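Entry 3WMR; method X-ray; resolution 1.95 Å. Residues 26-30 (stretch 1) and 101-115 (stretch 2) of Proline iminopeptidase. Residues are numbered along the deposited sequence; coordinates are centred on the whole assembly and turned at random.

Stretch 1 26-30: TVPFG
Stretch 2 101-115: QLFEDELDNLLNQLG

Residues 26-29 form the end of an extended strand (phi/psi -127/162, -125/149, -71/136, -124/94), and Gly30 leaves it at 47/-122. Residues 101-113 are helical, phi near -62° and psi near -43°, with i to i-4 bonds such as Asn109 N to Asp105 O, 2.9 Å. At Gly115 (66/35) the helix closes in a Schellman motif; Gly115 N reaches Asn112 O at 2.9 Å. The axes approach to 8.8 Å, their N-to-C directions 125° apart. Register is set by two CA-CA distances of 6.5 Å, Val27 to Gln113 and Phe29 to Asn109: two strand residues span one helical turn.

Val27 (chi1 m) points toward the helix. Its CB lies 3.7 Å from Gln113 CB, and its methyls make apolar contacts: CG2 to Leu110 CD1 (Leu110 t,p), 3.8 Å, and CG1 to Leu114 CD2 (Leu114 m,t), 4.3 Å.

Phe29 (chi1 173°, chi2 41°) starts sideways, but its ring end comes nearer, and Phe29 has the largest area covered by the other stretch, 120 Å². Glu106 CA sits over one ring face, 3.8 Å from the centroid and 18° off the normal, a CH-pi geometry. Phe29 CE2 also meets Leu102 CD1 (Leu102 t,p) at 4.2 Å. Together the two stretches bury 418 Å², both sides summed, and the apolar and CH-pi contacts above make up much of the packing.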

# COMPACT_ATOMS: atom_id res chain seq x y z
N THR A 26 2.12 -11.87 17.33
CA THR A 26 1.88 -10.45 17.55
C THR A 26 2.95 -9.85 18.43
O THR A 26 3.67 -10.57 19.12
CB THR A 26 0.50 -10.17 18.20
OG1 THR A 26 0.46 -10.73 19.52
CG2 THR A 26 -0.62 -10.74 17.35
N VAL A 27 3.05 -8.53 18.40
CA VAL A 27 3.88 -7.80 19.34
C VAL A 27 2.98 -6.78 20.03
O VAL A 27 2.00 -6.31 19.43
CB VAL A 27 5.09 -7.13 18.63
CG1 VAL A 27 5.91 -8.19 17.89
CG2 VAL A 27 4.65 -6.03 17.68
N PRO A 28 3.28 -6.44 21.30
CA PRO A 28 2.45 -5.42 21.95
C PRO A 28 2.73 -4.05 21.35
O PRO A 28 3.88 -3.71 21.09
CB PRO A 28 2.90 -5.48 23.41
CG PRO A 28 4.32 -5.94 23.34
CD PRO A 28 4.38 -6.89 22.17
N PHE A 29 1.66 -3.31 21.08
CA PHE A 29 1.75 -1.93 20.65
C PHE A 29 0.92 -1.17 21.66
O PHE A 29 -0.31 -1.08 21.54
CB PHE A 29 1.21 -1.76 19.22
CG PHE A 29 1.12 -0.32 18.77
CD1 PHE A 29 2.12 0.60 19.08
CD2 PHE A 29 0.04 0.10 18.00
CE1 PHE A 29 2.03 1.91 18.66
CE2 PHE A 29 -0.05 1.41 17.58
CZ PHE A 29 0.94 2.32 17.91
N GLY A 30 1.59 -0.66 22.69
CA GLY A 30 0.93 -0.11 23.86
C GLY A 30 -0.15 -1.06 24.33
O GLY A 30 0.10 -2.24 24.61
N GLN A 101 -0.30 9.47 12.40
CA GLN A 101 0.62 9.34 13.53
C GLN A 101 0.51 7.97 14.20
O GLN A 101 1.51 7.36 14.56
CB GLN A 101 0.38 10.43 14.58
CG GLN A 101 1.40 10.38 15.72
CD GLN A 101 2.83 10.59 15.26
OE1 GLN A 101 3.74 9.80 15.56
NE2 GLN A 101 3.06 11.69 14.52
N LEU A 102 -0.72 7.50 14.35
CA LEU A 102 -0.96 6.18 14.91
C LEU A 102 -0.16 5.10 14.18
O LEU A 102 0.52 4.28 14.80
CB LEU A 102 -2.45 5.84 14.81
CG LEU A 102 -2.89 4.50 15.39
CD1 LEU A 102 -2.75 4.53 16.91
CD2 LEU A 102 -4.32 4.19 14.97
N PHE A 103 -0.26 5.11 12.85
CA PHE A 103 0.36 4.06 12.04
C PHE A 103 1.86 4.23 11.94
O PHE A 103 2.56 3.23 11.80
CB PHE A 103 -0.30 3.98 10.66
CG PHE A 103 -1.71 3.49 10.72
CD1 PHE A 103 -1.97 2.17 11.02
CD2 PHE A 103 -2.77 4.36 10.57
CE1 PHE A 103 -3.26 1.71 11.12
CE2 PHE A 103 -4.07 3.90 10.67
CZ PHE A 103 -4.32 2.57 10.95
N GLU A 104 2.35 5.47 11.99
CA GLU A 104 3.80 5.71 12.10
C GLU A 104 4.36 5.12 13.39
O GLU A 104 5.43 4.52 13.40
CB GLU A 104 4.12 7.20 12.16
CG GLU A 104 3.90 7.98 10.89
CD GLU A 104 4.28 9.44 11.10
OE1 GLU A 104 5.48 9.70 11.33
OE2 GLU A 104 3.40 10.31 11.05
N ASP A 105 3.62 5.34 14.48
CA ASP A 105 4.02 4.87 15.80
C ASP A 105 4.01 3.36 15.84
O ASP A 105 4.88 2.76 16.46
CB ASP A 105 3.08 5.42 16.89
CG ASP A 105 3.29 6.89 17.18
OD1 ASP A 105 4.37 7.43 16.87
OD2 ASP A 105 2.36 7.53 17.73
N GLU A 106 3.02 2.74 15.19
CA GLU A 106 2.94 1.29 15.07
C GLU A 106 4.12 0.70 14.29
O GLU A 106 4.69 -0.31 14.68
CB GLU A 106 1.62 0.86 14.41
CG GLU A 106 1.49 -0.65 14.28
CD GLU A 106 0.22 -1.11 13.59
OE1 GLU A 106 -0.17 -0.55 12.53
OE2 GLU A 106 -0.38 -2.07 14.11
N LEU A 107 4.46 1.30 13.16
CA LEU A 107 5.59 0.82 12.37
C LEU A 107 6.89 0.92 13.19
O LEU A 107 7.65 -0.05 13.25
CB LEU A 107 5.70 1.56 11.03
CG LEU A 107 6.96 1.33 10.20
CD1 LEU A 107 7.15 -0.13 9.84
CD2 LEU A 107 6.95 2.19 8.95
N ASP A 108 7.14 2.07 13.81
CA ASP A 108 8.32 2.24 14.68
C ASP A 108 8.32 1.18 15.78
O ASP A 108 9.34 0.53 16.00
CB ASP A 108 8.35 3.64 15.31
CG ASP A 108 8.85 4.70 14.37
OD1 ASP A 108 9.66 4.39 13.46
OD2 ASP A 108 8.44 5.86 14.53
N ASN A 109 7.19 1.01 16.45
CA ASN A 109 7.07 -0.00 17.50
C ASN A 109 7.41 -1.38 16.96
O ASN A 109 8.15 -2.13 17.60
CB ASN A 109 5.68 -0.01 18.15
CG ASN A 109 5.49 -1.15 19.14
OD1 ASN A 109 4.83 -2.15 18.85
ND2 ASN A 109 6.09 -1.01 20.30
N LEU A 110 6.91 -1.71 15.77
CA LEU A 110 7.14 -3.04 15.19
C LEU A 110 8.62 -3.31 14.85
O LEU A 110 9.14 -4.39 15.13
CB LEU A 110 6.29 -3.24 13.93
CG LEU A 110 6.49 -4.58 13.22
CD1 LEU A 110 5.97 -5.72 14.08
CD2 LEU A 110 5.79 -4.57 11.87
N LEU A 111 9.27 -2.33 14.25
CA LEU A 111 10.69 -2.45 13.95
C LEU A 111 11.48 -2.68 15.24
O LEU A 111 12.42 -3.47 15.28
CB LEU A 111 11.20 -1.21 13.22
CG LEU A 111 10.58 -0.95 11.84
CD1 LEU A 111 10.88 0.48 11.41
CD2 LEU A 111 11.07 -1.94 10.79
N ASN A 112 11.09 -1.98 16.31
CA ASN A 112 11.74 -2.12 17.61
C ASN A 112 11.50 -3.50 18.22
O ASN A 112 12.46 -4.16 18.61
CB ASN A 112 11.25 -1.03 18.59
CG ASN A 112 11.74 0.36 18.23
OD1 ASN A 112 11.02 1.34 18.39
ND2 ASN A 112 12.96 0.46 17.75
N GLN A 113 10.24 -3.93 18.28
CA GLN A 113 9.88 -5.21 18.90
C GLN A 113 10.53 -6.40 18.19
O GLN A 113 10.94 -7.36 18.83
CB GLN A 113 8.35 -5.41 18.92
CG GLN A 113 7.56 -4.38 19.73
CD GLN A 113 7.70 -4.52 21.24
OE1 GLN A 113 7.91 -5.62 21.77
NE2 GLN A 113 7.57 -3.41 21.95
N LEU A 114 10.63 -6.34 16.87
CA LEU A 114 11.31 -7.40 16.11
C LEU A 114 12.84 -7.26 16.11
O LEU A 114 13.52 -8.11 15.55
CB LEU A 114 10.80 -7.44 14.67
CG LEU A 114 9.31 -7.75 14.47
CD1 LEU A 114 8.97 -7.69 12.99
CD2 LEU A 114 8.94 -9.11 15.04
N GLY A 115 13.39 -6.20 16.70
CA GLY A 115 14.85 -6.02 16.75
C GLY A 115 15.50 -5.79 15.39
O GLY A 115 16.62 -6.23 15.14